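Long-range contacts in 23S rRNA (guanine(2535)-N(1))-methyltransferase (Streptomyces viridochromogenes, PDB 1O9G), which methylates N1 of guanosine 2535 in 23S ribosomal RNA, using S-adenosyl-L-methionine, and thereby confers resistance to the orthosomycin antibiotic avilamycin: residues Met11-Leu16 with Phe31-Ala36; Gly19-Ser24 with Gln129-Leu134; Pro52-Asp57 with Ser76-Ile81; Ala168-Leu173 with Pro205-Ile210; Ala211-Ser216 with Gly233-Val238. The protein carries 3 engineered substitutions. One frame throughout, in Å; residues are numbered along the deposited sequence.

Interaction 1. Residues Met11-Leu16 with Phe31-Ala36; sequences MDSSDL and FPVRLA. Engineered in segment 11-16: M11 (natural residue Ile).
The guanidinium of R34 is approached at a slant by the methyl CE of M11, neither face-on nor edge-on; Y4 makes a cation-pi contact with this group, and A7 O is hydrogen-bonded to NH2. The other flat group, the ring of F31, has P32 CD over one face, offset toward the rim, with the backbone atoms L35 C and A36 N at its edge. M11 is an engineered residue, present as selenomethionine and poorly ordered. Its closest approach is from CE to R34 CG, at 3.5 Å. R34 CG stands anti to the backbone N (chi1 -174°), and the chain runs extended to NE. M11 CE also lies within 4.1 Å of R34 CB, CD and NE.

P32 is the N-cap residue of helix 33-45, and V33, in the first turn, forms the buried part. V33 CG1 meets S13 CB at 3.7 Å and M11 SE at 4.3 Å, while CG2 faces L16 CB at 4.3 Å. S13 OG also lies 3.8 Å from V33 CB.

No hydrogen bond crosses between the segments. D15 instead forms salt bridges with R133 and R137, and L16 O is hydrogen-bonded to Y64 OH. The contact is therefore mainly apolar packing of loop on helix, less certain at M11, while the hydrogen bonds of residues 11-16 are made within the loop or to other parts of the chain.

Interaction 2. Residues Gly19-Ser24 with Gln129-Leu134; sequences GVVLHS and QAARRL
V21 lays its two methyl groups against A130, A131 and L134, in a loop-on-helix contact that joins residues 19-24 to helix 122-140 of this Rossmann-like methyltransferase. Packing is tightest around V21 CG2, which lies 3.5 Å from the backbone A131 N and 3.6 Å from A130 CB. V21 CG1, anti to the backbone N (chi1 -178°), rests 4.0 Å from A131 CB; both methyls thus meet A131, and CG2 also A130. One turn further on, L134 reaches toward V21 tip to tip, its CD1 at 4.0 Å from V21 CB. L22 comes to the same L134 CD1 with its own CD1, at a looser 4.3 Å, and its side chain also packs on Y64, T67, V68 and L71 of helix 64-72.

The outer side is more open. V20 is partly exposed and touches the helix through CG1, 4.0 Å from A130 CB. Beyond it come the partly exposed polar residues: R132 forms a salt bridge with E136, and the guanidinium of R133 lies with one face over Q129 O.

No hydrogen bond links the two segments; polar bonds of the loop go to other helices. V20 O is bonded to R112 and V21 O to R108 of helix 102-119, while H23 N is bonded to N96 OD1 of helix 87-98. Within the loop, G19 N donates to L22 O at 2.8 Å.

Interaction 3. Residues Pro52-Asp57 with Ser76-Ile81; sequences PVTLWD and SLRQVI
T54 and Q79 cross at a slant on one face of the sheet, the methylene CG of Q79 lying 3.5 Å from T54 CG2. Q79 CG sits between its backbone N and carbonyl carbon (chi1 67°), where it meets both T54 CG2 and T54 OG1. Q79 NE2 makes a weak bond to T54 OG1, bent to 122° at the hydrogen, while OE1 is bonded to S167 OG. Further along this face, I81 CG2 packs 3.7 Å from W56 CD1. I81 O lies at the edge of the indole, in its plane, and W56 NE1 is bonded to S83 OG.

The two strands are the parallel neighbours of a beta-alpha-beta unit, connected through helix 64-72, in the Rossmann-like sheet. R78 is the extra residue of a beta bulge: V53 pairs with L77, T54 with Q79. R78 N donates to V53 O at 2.8 Å, and the bonds from L55 N to Q79 O and from I81 N to L55 O continue the parallel ladder.

On the face bearing V53, L55, L77 and V80, L77 CD2 reaches both V53 CG1 (4.1 Å) and L55 CB (3.9 Å). At the exposed end, a water donates to P52 O at 2.7 Å and accepts from R78 NH2.

Interaction 4. Residues Ala168-Leu173 with Pro205-Ile210; sequences APDVVL and PAHAVI
P205 sets the CG-CD side of its ring against P169 O, with CD at 3.2 Å, and brings CG to 4.0 Å from A168 CB. This carbonyl oxygen is buried by the contact and has no hydrogen-bonding partner in the model; the carbons nearest it across the contact are P205 CD and CG and A208 CB, the last at 3.5 Å from P169 O. A206 lies in a type I beta turn from P205 to A208, closed by A208 N donating to P205 O. H207, in the same turn, carries CG between the backbone N and the carbonyl carbon (chi1 65°), and its ring comes edge-on to the carboxylate of D170. The two planes are 32° apart. The approach of D170 OD1 to the ring is too short to be reliable and is best treated as doubtful; D170 OD2 is bonded to T54 N of the neighbouring strand.

After A208 the chain enters strand 209-214, which runs parallel to strand 171-175. The two are joined through helix 190-203 as a beta-alpha-beta unit of the Rossmann-like sheet. V209 uses both backbone polar atoms across the contact: its N donates to D170 O at 3.0 Å, with an angle of 161° at the hydrogen, and its O accepts from V172 N at 2.9 Å. Its side chain shares with V171 the face that packs on A43 of helix 33-45. I210 points to the other face and lies beside V172, both side chains directed the same way, with I210 CG2 at 4.1 Å from V172 CG1. L200 of helix 190-203 touches both side chains, and L197 adds to the packing on I210.

Interaction 5. Residues Ala211-Ser216 with Gly233-Val238; sequences AVTDRS and GTRSAV
S236 O is gripped by two donors, T213 OG1 at 2.8 Å and D214 N at 3.1 Å. The amide comes nearly along the C=O axis, whereas the hydroxyl lies above the carbonyl plane, 41° out of it; T213 OG1 is placed anti to the backbone N (chi1 180°). D214 and S236 form a hydrogen-bonded antiparallel pair, as do V212 and V238, whose side chains lie side by side with CG2 of V212 only 3.4 Å from CG1 of V238, a tight fit. T213 and A237, the non-hydrogen-bonded pair between them, bring their CB atoms to 4.0 Å.

Past the end of strand 209-214, S216 OG shares a 3.1 Å hydrogen bond with S236 OG, and a water donates to both S216 O and R235 O. R215 NH1 lies over one face of the R235 guanidinium, 3.2 Å from R235 NH2, the planes turned 62° apart. Both being donors, they form no hydrogen bond, and the like charges probably disfavour the approach.

Strand 235-241 lies in the sheet between 209-214 and 228-232, and the other neighbour of 209-214 is the parallel strand 171-175. Helix 33-45 covers A211 and A237 with I39, and R235 with L35.

How the interactions relate
Interactions 3, 4 and 5 follow one another along the chain and across one mixed sheet, in the strand order 77-84, 53-57, 171-175, 209-214, 235-241. Interactions 3 and 4, with centres about 10 Å apart, meet where strands 53-57 and 171-175 pair; 4 and 5 share strand 209-214, their centres about 18 Å apart. Interaction 1 lies next to the sheet and interaction 2 farther out, their centres about 12 Å apart, and their segments alternate in sequence; the D15-R133 salt bridge joins them. Interaction 1 also touches interaction 5 through F31, P32 and L35 on R235. The N-terminal segment thus bridges helix 122-140 and the start of helix 33-45, which abuts strand 235-241 of the Rossmann-like core.

Interaction 1. Residues Met11-Leu16 with Phe31-Ala36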
# COMPACT_ATOMS: atom_id res chain seq x y z
N MSE A 11 17.76 5.06 2.46
CA MSE A 11 17.62 4.66 3.85
C MSE A 11 18.11 3.23 4.10
O MSE A 11 18.43 2.49 3.16
CB MSE A 11 16.15 4.75 4.28
CG MSE A 11 15.24 3.70 3.63
SE MSE A 11 13.65 4.41 2.72
CE MSE A 11 14.50 5.71 1.56
N ASP A 12 18.17 2.86 5.37
CA ASP A 12 18.32 1.47 5.78
C ASP A 12 16.92 0.88 5.91
O ASP A 12 16.32 0.92 6.99
CB ASP A 12 19.08 1.38 7.10
CG ASP A 12 19.02 -0.01 7.72
OD1 ASP A 12 18.99 -0.10 8.96
OD2 ASP A 12 19.01 -1.05 7.03
N SER A 13 16.40 0.34 4.82
CA SER A 13 15.05 -0.24 4.81
C SER A 13 15.09 -1.76 4.91
O SER A 13 14.13 -2.44 4.52
CB SER A 13 14.29 0.18 3.55
OG SER A 13 14.65 -0.62 2.43
N SER A 14 16.18 -2.29 5.45
CA SER A 14 16.45 -3.72 5.42
C SER A 14 15.43 -4.49 6.29
O SER A 14 15.04 -5.59 5.95
CB SER A 14 17.92 -4.02 5.77
OG SER A 14 18.25 -3.75 7.13
N ASP A 15 14.99 -3.91 7.40
CA ASP A 15 14.07 -4.61 8.28
C ASP A 15 12.71 -4.84 7.61
O ASP A 15 12.00 -5.76 7.99
CB ASP A 15 13.81 -3.85 9.58
CG ASP A 15 15.01 -3.81 10.48
OD1 ASP A 15 16.03 -4.48 10.19
OD2 ASP A 15 15.02 -3.09 11.50
N LEU A 16 12.35 -4.00 6.65
CA LEU A 16 11.09 -4.10 5.91
C LEU A 16 11.20 -4.91 4.61
O LEU A 16 10.24 -5.02 3.87
CB LEU A 16 10.49 -2.70 5.66
CG LEU A 16 10.00 -1.99 6.92
CD1 LEU A 16 9.77 -0.49 6.59
CD2 LEU A 16 8.79 -2.63 7.51
N PHE A 31 7.33 -4.39 -3.53
CA PHE A 31 7.40 -3.04 -4.06
C PHE A 31 8.62 -2.39 -3.39
O PHE A 31 8.84 -2.60 -2.21
CB PHE A 31 6.13 -2.28 -3.69
CG PHE A 31 5.95 -1.04 -4.48
CD1 PHE A 31 5.31 -1.06 -5.70
CD2 PHE A 31 6.44 0.17 -4.00
CE1 PHE A 31 5.19 0.09 -6.47
CE2 PHE A 31 6.28 1.34 -4.75
CZ PHE A 31 5.65 1.30 -5.95
N PRO A 32 9.41 -1.57 -4.09
CA PRO A 32 10.57 -0.94 -3.44
C PRO A 32 10.15 0.00 -2.31
O PRO A 32 9.32 0.87 -2.54
CB PRO A 32 11.25 -0.15 -4.56
CG PRO A 32 10.62 -0.56 -5.78
CD PRO A 32 9.31 -1.21 -5.51
N VAL A 33 10.71 -0.18 -1.13
CA VAL A 33 10.37 0.64 0.02
C VAL A 33 10.60 2.12 -0.25
O VAL A 33 9.78 2.96 0.08
CB VAL A 33 11.15 0.19 1.26
CG1 VAL A 33 10.89 1.12 2.43
CG2 VAL A 33 10.77 -1.27 1.63
N ARG A 34 11.73 2.45 -0.88
CA ARG A 34 12.02 3.86 -1.10
C ARG A 34 10.96 4.54 -1.97
O ARG A 34 10.56 5.68 -1.71
CB ARG A 34 13.40 4.02 -1.72
CG ARG A 34 13.84 5.45 -1.84
CD ARG A 34 15.21 5.61 -2.43
NE ARG A 34 15.71 6.95 -2.19
CZ ARG A 34 16.84 7.42 -2.71
NH1 ARG A 34 17.59 6.65 -3.50
NH2 ARG A 34 17.24 8.65 -2.44
N LEU A 35 10.52 3.86 -3.00
CA LEU A 35 9.51 4.39 -3.88
C LEU A 35 8.17 4.46 -3.15
O LEU A 35 7.39 5.39 -3.34
CB LEU A 35 9.42 3.57 -5.17
CG LEU A 35 8.43 4.06 -6.20
CD1 LEU A 35 8.69 5.52 -6.56
CD2 LEU A 35 8.49 3.20 -7.45
N ALA A 36 7.89 3.45 -2.34
CA ALA A 36 6.63 3.47 -1.57
C ALA A 36 6.52 4.71 -0.69
O ALA A 36 5.50 5.41 -0.69
CB ALA A 36 6.49 2.23 -0.72

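Interaction 2. Residues Gly19-Ser24 with Gln129-Leu134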
# COMPACT_ATOMS: atom_id res chain seq x y z
N GLY A 19 10.25 -10.95 2.73
CA GLY A 19 10.77 -12.26 3.07
C GLY A 19 11.65 -12.33 4.31
O GLY A 19 12.21 -13.39 4.63
N VAL A 20 11.80 -11.22 5.01
CA VAL A 20 12.55 -11.18 6.25
C VAL A 20 11.53 -11.24 7.38
O VAL A 20 11.29 -12.30 7.95
CB VAL A 20 13.48 -9.93 6.31
CG1 VAL A 20 14.21 -9.82 7.67
CG2 VAL A 20 14.46 -9.98 5.16
N VAL A 21 10.82 -10.14 7.64
CA VAL A 21 9.70 -10.13 8.58
C VAL A 21 8.37 -10.19 7.79
O VAL A 21 7.52 -11.08 7.98
CB VAL A 21 9.74 -8.91 9.51
CG1 VAL A 21 8.57 -8.95 10.54
CG2 VAL A 21 11.11 -8.83 10.22
N LEU A 22 8.19 -9.20 6.92
CA LEU A 22 7.08 -9.17 5.99
C LEU A 22 7.16 -10.35 5.05
O LEU A 22 8.24 -10.88 4.74
CB LEU A 22 7.01 -7.82 5.28
CG LEU A 22 6.45 -6.68 6.11
CD1 LEU A 22 7.26 -6.32 7.35
CD2 LEU A 22 6.22 -5.39 5.27
N HIS A 23 5.99 -10.76 4.59
CA HIS A 23 5.81 -12.02 3.88
C HIS A 23 5.85 -11.85 2.39
O HIS A 23 5.23 -10.93 1.85
CB HIS A 23 4.48 -12.64 4.28
CG HIS A 23 4.44 -13.07 5.71
ND1 HIS A 23 3.84 -12.34 6.71
CD2 HIS A 23 4.96 -14.16 6.30
CE1 HIS A 23 3.97 -12.99 7.85
NE2 HIS A 23 4.64 -14.09 7.63
N SER A 24 6.60 -12.77 1.75
CA SER A 24 6.77 -12.85 0.30
C SER A 24 5.83 -13.89 -0.30
O SER A 24 5.41 -14.81 0.38
CB SER A 24 8.24 -13.19 -0.05
OG SER A 24 8.66 -14.39 0.59
N GLN A 129 15.60 -10.45 14.85
CA GLN A 129 16.01 -9.14 15.34
C GLN A 129 15.31 -8.00 14.57
O GLN A 129 14.99 -6.98 15.17
CB GLN A 129 17.55 -8.98 15.33
CG GLN A 129 18.30 -8.92 13.95
CD GLN A 129 19.82 -8.89 14.08
OE1 GLN A 129 20.48 -9.94 13.96
NE2 GLN A 129 20.40 -7.71 14.34
N ALA A 130 15.10 -8.17 13.28
CA ALA A 130 14.36 -7.18 12.49
C ALA A 130 12.93 -7.05 13.03
O ALA A 130 12.38 -5.95 13.14
CB ALA A 130 14.37 -7.54 11.01
N ALA A 131 12.31 -8.17 13.39
CA ALA A 131 10.93 -8.15 13.91
C ALA A 131 10.89 -7.44 15.25
O ALA A 131 9.95 -6.71 15.52
CB ALA A 131 10.37 -9.55 14.03
N ARG A 132 11.90 -7.67 16.09
CA ARG A 132 12.01 -7.00 17.38
C ARG A 132 12.13 -5.49 17.17
O ARG A 132 11.42 -4.74 17.82
CB ARG A 132 13.22 -7.51 18.17
CG ARG A 132 13.53 -6.69 19.40
CD ARG A 132 14.82 -7.10 20.11
NE ARG A 132 16.01 -7.00 19.25
CZ ARG A 132 16.60 -5.85 18.90
NH1 ARG A 132 16.11 -4.68 19.30
NH2 ARG A 132 17.69 -5.86 18.14
N ARG A 133 13.00 -5.05 16.26
CA ARG A 133 13.17 -3.62 16.01
C ARG A 133 11.89 -2.98 15.47
O ARG A 133 11.50 -1.86 15.91
CB ARG A 133 14.33 -3.34 15.07
CG ARG A 133 15.72 -3.60 15.66
CD ARG A 133 16.80 -3.08 14.77
NE ARG A 133 16.91 -3.88 13.55
CZ ARG A 133 17.70 -4.94 13.40
NH1 ARG A 133 18.54 -5.33 14.34
NH2 ARG A 133 17.68 -5.60 12.26
N LEU A 134 11.21 -3.67 14.58
CA LEU A 134 9.96 -3.15 14.02
C LEU A 134 8.92 -3.01 15.13
O LEU A 134 8.15 -2.06 15.12
CB LEU A 134 9.44 -4.03 12.86
CG LEU A 134 10.24 -3.98 11.57
CD1 LEU A 134 9.72 -5.06 10.62
CD2 LEU A 134 10.17 -2.60 10.94

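Interaction 3. Residues Pro52-Asp57 with Ser76-Ile81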
# COMPACT_ATOMS: atom_id res chain seq x y z
N PRO A 52 -4.15 12.89 11.38
CA PRO A 52 -3.97 11.45 11.12
C PRO A 52 -4.69 11.00 9.86
O PRO A 52 -5.89 11.32 9.70
CB PRO A 52 -4.59 10.80 12.36
CG PRO A 52 -4.51 11.85 13.41
CD PRO A 52 -4.74 13.15 12.70
N VAL A 53 -4.02 10.21 9.00
CA VAL A 53 -4.57 9.79 7.72
C VAL A 53 -5.12 8.36 7.76
O VAL A 53 -4.53 7.45 8.38
CB VAL A 53 -3.46 9.91 6.64
CG1 VAL A 53 -3.65 9.03 5.43
CG2 VAL A 53 -3.23 11.39 6.28
N THR A 54 -6.24 8.15 7.07
CA THR A 54 -6.73 6.84 6.78
C THR A 54 -6.29 6.49 5.36
O THR A 54 -6.58 7.22 4.41
CB THR A 54 -8.25 6.82 6.90
OG1 THR A 54 -8.59 7.04 8.28
CG2 THR A 54 -8.80 5.47 6.47
N LEU A 55 -5.55 5.39 5.25
CA LEU A 55 -4.97 4.93 3.98
C LEU A 55 -5.63 3.62 3.54
O LEU A 55 -5.72 2.69 4.33
CB LEU A 55 -3.49 4.70 4.17
CG LEU A 55 -2.66 4.02 3.07
CD1 LEU A 55 -2.65 4.82 1.85
CD2 LEU A 55 -1.25 3.69 3.52
N TRP A 56 -6.04 3.57 2.27
CA TRP A 56 -6.71 2.41 1.69
C TRP A 56 -5.92 1.93 0.47
O TRP A 56 -5.60 2.72 -0.42
CB TRP A 56 -8.10 2.83 1.26
CG TRP A 56 -9.01 1.81 0.64
CD1 TRP A 56 -8.93 0.45 0.69
CD2 TRP A 56 -10.21 2.11 -0.08
NE1 TRP A 56 -10.00 -0.11 0.05
CE2 TRP A 56 -10.80 0.88 -0.45
CE3 TRP A 56 -10.82 3.30 -0.50
CZ2 TRP A 56 -11.97 0.81 -1.18
CZ3 TRP A 56 -12.01 3.22 -1.24
CH2 TRP A 56 -12.56 1.98 -1.56
N ASP A 57 -5.69 0.61 0.43
CA ASP A 57 -5.19 -0.06 -0.75
C ASP A 57 -6.27 -1.03 -1.22
O ASP A 57 -6.47 -2.10 -0.62
CB ASP A 57 -3.90 -0.80 -0.47
CG ASP A 57 -3.28 -1.37 -1.70
OD1 ASP A 57 -3.98 -1.51 -2.74
OD2 ASP A 57 -2.07 -1.68 -1.71
N SER A 76 1.96 8.86 11.09
CA SER A 76 1.08 9.66 10.23
C SER A 76 -0.27 9.01 9.97
O SER A 76 -1.09 9.59 9.25
CB SER A 76 1.75 9.92 8.89
OG SER A 76 2.99 10.57 9.05
N LEU A 77 -0.53 7.85 10.54
CA LEU A 77 -1.68 7.04 10.18
C LEU A 77 -2.65 6.81 11.33
O LEU A 77 -2.22 6.54 12.45
CB LEU A 77 -1.24 5.70 9.63
CG LEU A 77 -0.52 5.70 8.29
CD1 LEU A 77 0.16 4.35 8.05
CD2 LEU A 77 -1.45 6.04 7.18
N ARG A 78 -3.94 6.94 11.03
CA ARG A 78 -5.05 6.61 11.92
C ARG A 78 -5.37 5.12 11.80
O ARG A 78 -5.68 4.46 12.78
CB ARG A 78 -6.30 7.43 11.51
CG ARG A 78 -7.56 7.08 12.29
CD ARG A 78 -8.77 7.90 11.93
NE ARG A 78 -8.64 9.27 12.41
CZ ARG A 78 -8.80 9.66 13.68
NH1 ARG A 78 -9.09 8.78 14.65
NH2 ARG A 78 -8.66 10.94 14.00
N GLN A 79 -5.41 4.61 10.57
CA GLN A 79 -5.87 3.25 10.27
C GLN A 79 -5.55 2.96 8.82
O GLN A 79 -5.41 3.89 8.01
CB GLN A 79 -7.36 3.08 10.49
CG GLN A 79 -8.16 3.85 9.52
CD GLN A 79 -9.65 3.74 9.71
OE1 GLN A 79 -10.23 2.66 9.50
NE2 GLN A 79 -10.29 4.85 10.09
N VAL A 80 -5.46 1.69 8.49
CA VAL A 80 -5.34 1.24 7.12
C VAL A 80 -6.46 0.26 6.79
O VAL A 80 -6.98 -0.46 7.64
CB VAL A 80 -3.94 0.62 6.83
CG1 VAL A 80 -2.85 1.63 7.07
CG2 VAL A 80 -3.67 -0.59 7.66
N ILE A 81 -6.80 0.28 5.50
CA ILE A 81 -7.83 -0.58 4.94
C ILE A 81 -7.27 -1.28 3.73
O ILE A 81 -6.72 -0.63 2.85
CB ILE A 81 -9.08 0.24 4.55
CG1 ILE A 81 -9.57 1.04 5.78
CG2 ILE A 81 -10.14 -0.67 3.99
CD1 ILE A 81 -10.67 2.05 5.51
O HOH W 1 -7.92 12.17 11.18

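Interaction 4. Residues Ala168-Leu173 with Pro205-Ile210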
# COMPACT_ATOMS: atom_id res chain seq x y z
N ALA A 168 -13.61 7.26 6.08
CA ALA A 168 -13.44 8.12 4.91
C ALA A 168 -11.95 8.23 4.57
O ALA A 168 -11.24 9.11 5.09
CB ALA A 168 -14.04 9.49 5.18
N PRO A 169 -11.41 7.35 3.72
CA PRO A 169 -9.98 7.41 3.42
C PRO A 169 -9.52 8.75 2.85
O PRO A 169 -10.17 9.30 1.98
CB PRO A 169 -9.80 6.30 2.42
CG PRO A 169 -10.86 5.36 2.75
CD PRO A 169 -12.04 6.18 3.09
N ASP A 170 -8.38 9.23 3.34
CA ASP A 170 -7.75 10.43 2.81
C ASP A 170 -6.80 10.13 1.65
O ASP A 170 -6.56 11.00 0.85
CB ASP A 170 -6.98 11.14 3.91
CG ASP A 170 -7.81 11.30 5.18
OD1 ASP A 170 -8.73 12.14 5.18
OD2 ASP A 170 -7.65 10.56 6.17
N VAL A 171 -6.23 8.93 1.63
CA VAL A 171 -5.28 8.52 0.62
C VAL A 171 -5.63 7.11 0.19
O VAL A 171 -5.84 6.24 1.04
CB VAL A 171 -3.81 8.58 1.13
CG1 VAL A 171 -2.83 8.11 0.06
CG2 VAL A 171 -3.45 10.01 1.59
N VAL A 172 -5.69 6.91 -1.11
CA VAL A 172 -5.65 5.60 -1.73
C VAL A 172 -4.27 5.48 -2.38
O VAL A 172 -3.82 6.39 -3.06
CB VAL A 172 -6.73 5.45 -2.78
CG1 VAL A 172 -6.45 4.20 -3.67
CG2 VAL A 172 -8.08 5.41 -2.13
N LEU A 173 -3.62 4.34 -2.18
CA LEU A 173 -2.31 4.11 -2.80
C LEU A 173 -2.30 2.65 -3.19
O LEU A 173 -2.45 1.78 -2.35
CB LEU A 173 -1.17 4.49 -1.87
CG LEU A 173 0.24 4.59 -2.45
CD1 LEU A 173 1.13 5.44 -1.53
CD2 LEU A 173 0.88 3.25 -2.66
N PRO A 205 -14.08 10.83 0.32
CA PRO A 205 -14.30 12.26 0.56
C PRO A 205 -13.63 13.07 -0.56
O PRO A 205 -12.69 12.57 -1.21
CB PRO A 205 -13.66 12.50 1.92
CG PRO A 205 -12.60 11.48 2.02
CD PRO A 205 -13.10 10.28 1.27
N ALA A 206 -14.12 14.29 -0.79
CA ALA A 206 -13.75 15.12 -1.93
C ALA A 206 -12.25 15.39 -1.97
O ALA A 206 -11.64 15.45 -3.04
CB ALA A 206 -14.51 16.41 -1.88
N HIS A 207 -11.66 15.54 -0.80
CA HIS A 207 -10.22 15.88 -0.71
C HIS A 207 -9.27 14.73 -0.94
O HIS A 207 -8.07 14.96 -1.02
CB HIS A 207 -9.89 16.48 0.65
CG HIS A 207 -10.07 15.52 1.78
ND1 HIS A 207 -9.05 14.76 2.33
CD2 HIS A 207 -11.18 15.20 2.47
CE1 HIS A 207 -9.54 14.00 3.29
NE2 HIS A 207 -10.84 14.25 3.39
N ALA A 208 -9.76 13.50 -0.98
CA ALA A 208 -8.90 12.35 -0.98
C ALA A 208 -7.97 12.37 -2.19
O ALA A 208 -8.38 12.70 -3.31
CB ALA A 208 -9.71 11.07 -1.02
N VAL A 209 -6.74 11.94 -1.97
CA VAL A 209 -5.73 11.78 -3.01
C VAL A 209 -5.65 10.31 -3.37
O VAL A 209 -5.41 9.46 -2.50
CB VAL A 209 -4.38 12.28 -2.55
CG1 VAL A 209 -3.30 12.05 -3.58
CG2 VAL A 209 -4.48 13.78 -2.15
N ILE A 210 -5.85 10.03 -4.65
CA ILE A 210 -5.73 8.70 -5.22
C ILE A 210 -4.42 8.59 -5.98
O ILE A 210 -4.22 9.25 -6.98
CB ILE A 210 -6.89 8.36 -6.15
CG1 ILE A 210 -8.25 8.53 -5.45
CG2 ILE A 210 -6.74 6.95 -6.67
CD1 ILE A 210 -9.39 8.64 -6.38

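Interaction 5. Residues Ala211-Ser216 with Gly233-Val238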
# COMPACT_ATOMS: atom_id res chain seq x y z
N ALA A 211 -3.56 7.69 -5.52
CA ALA A 211 -2.22 7.49 -6.10
C ALA A 211 -2.18 6.06 -6.64
O ALA A 211 -2.38 5.09 -5.92
CB ALA A 211 -1.16 7.69 -5.09
N VAL A 212 -1.90 5.94 -7.93
CA VAL A 212 -1.73 4.65 -8.58
C VAL A 212 -0.38 4.56 -9.26
O VAL A 212 0.14 5.53 -9.79
CB VAL A 212 -2.87 4.38 -9.57
CG1 VAL A 212 -4.23 4.47 -8.88
CG2 VAL A 212 -2.86 5.35 -10.70
N THR A 213 0.19 3.36 -9.25
CA THR A 213 1.48 3.10 -9.85
C THR A 213 1.41 1.84 -10.72
O THR A 213 0.59 0.95 -10.50
CB THR A 213 2.58 3.06 -8.76
OG1 THR A 213 3.85 2.80 -9.34
CG2 THR A 213 2.34 1.95 -7.74
N ASP A 214 2.26 1.80 -11.74
CA ASP A 214 2.25 0.75 -12.78
C ASP A 214 3.65 0.66 -13.36
O ASP A 214 4.46 1.56 -13.19
CB ASP A 214 1.27 1.17 -13.89
CG ASP A 214 0.66 -0.00 -14.66
OD1 ASP A 214 1.20 -1.14 -14.68
OD2 ASP A 214 -0.39 0.15 -15.32
N ARG A 215 3.91 -0.44 -14.06
CA ARG A 215 5.09 -0.56 -14.90
C ARG A 215 4.76 0.11 -16.23
O ARG A 215 4.28 -0.52 -17.17
CB ARG A 215 5.43 -2.03 -15.12
CG ARG A 215 6.76 -2.27 -15.80
CD ARG A 215 7.93 -2.32 -14.83
NE ARG A 215 7.80 -3.39 -13.83
CZ ARG A 215 8.35 -3.37 -12.62
NH1 ARG A 215 9.09 -2.34 -12.22
NH2 ARG A 215 8.18 -4.41 -11.80
N SER A 216 4.99 1.42 -16.27
CA SER A 216 4.79 2.16 -17.51
C SER A 216 5.53 3.49 -17.47
O SER A 216 6.13 3.85 -16.47
CB SER A 216 3.32 2.40 -17.76
OG SER A 216 2.86 3.45 -16.96
N GLY A 233 12.86 4.54 -12.25
CA GLY A 233 13.19 3.25 -12.85
C GLY A 233 12.19 2.89 -13.94
O GLY A 233 11.83 3.75 -14.81
N THR A 234 11.70 1.65 -13.87
CA THR A 234 10.70 1.14 -14.82
C THR A 234 9.25 1.45 -14.40
O THR A 234 8.31 1.01 -15.06
CB THR A 234 10.89 -0.38 -15.02
OG1 THR A 234 12.28 -0.73 -14.90
CG2 THR A 234 10.54 -0.81 -16.43
N ARG A 235 9.06 2.19 -13.31
CA ARG A 235 7.73 2.45 -12.76
C ARG A 235 7.33 3.93 -12.88
O ARG A 235 8.16 4.80 -12.83
CB ARG A 235 7.69 2.06 -11.29
CG ARG A 235 7.47 0.56 -11.00
CD ARG A 235 7.16 0.30 -9.53
NE ARG A 235 7.06 -1.13 -9.18
CZ ARG A 235 8.10 -1.91 -8.98
NH1 ARG A 235 7.94 -3.19 -8.64
NH2 ARG A 235 9.34 -1.43 -9.13
N SER A 236 6.04 4.19 -13.09
CA SER A 236 5.50 5.52 -12.96
C SER A 236 4.35 5.53 -11.95
O SER A 236 3.81 4.49 -11.60
CB SER A 236 5.04 6.09 -14.30
OG SER A 236 3.94 5.36 -14.80
N ALA A 237 4.01 6.71 -11.48
CA ALA A 237 2.86 6.91 -10.63
C ALA A 237 2.13 8.16 -11.06
O ALA A 237 2.73 9.05 -11.67
CB ALA A 237 3.27 6.99 -9.19
N VAL A 238 0.85 8.21 -10.75
CA VAL A 238 0.02 9.39 -10.98
C VAL A 238 -0.89 9.53 -9.76
O VAL A 238 -1.29 8.55 -9.16
CB VAL A 238 -0.77 9.28 -12.30
CG1 VAL A 238 -1.79 8.17 -12.26
CG2 VAL A 238 -1.41 10.63 -12.63
O HOH W 2 8.68 5.73 -15.76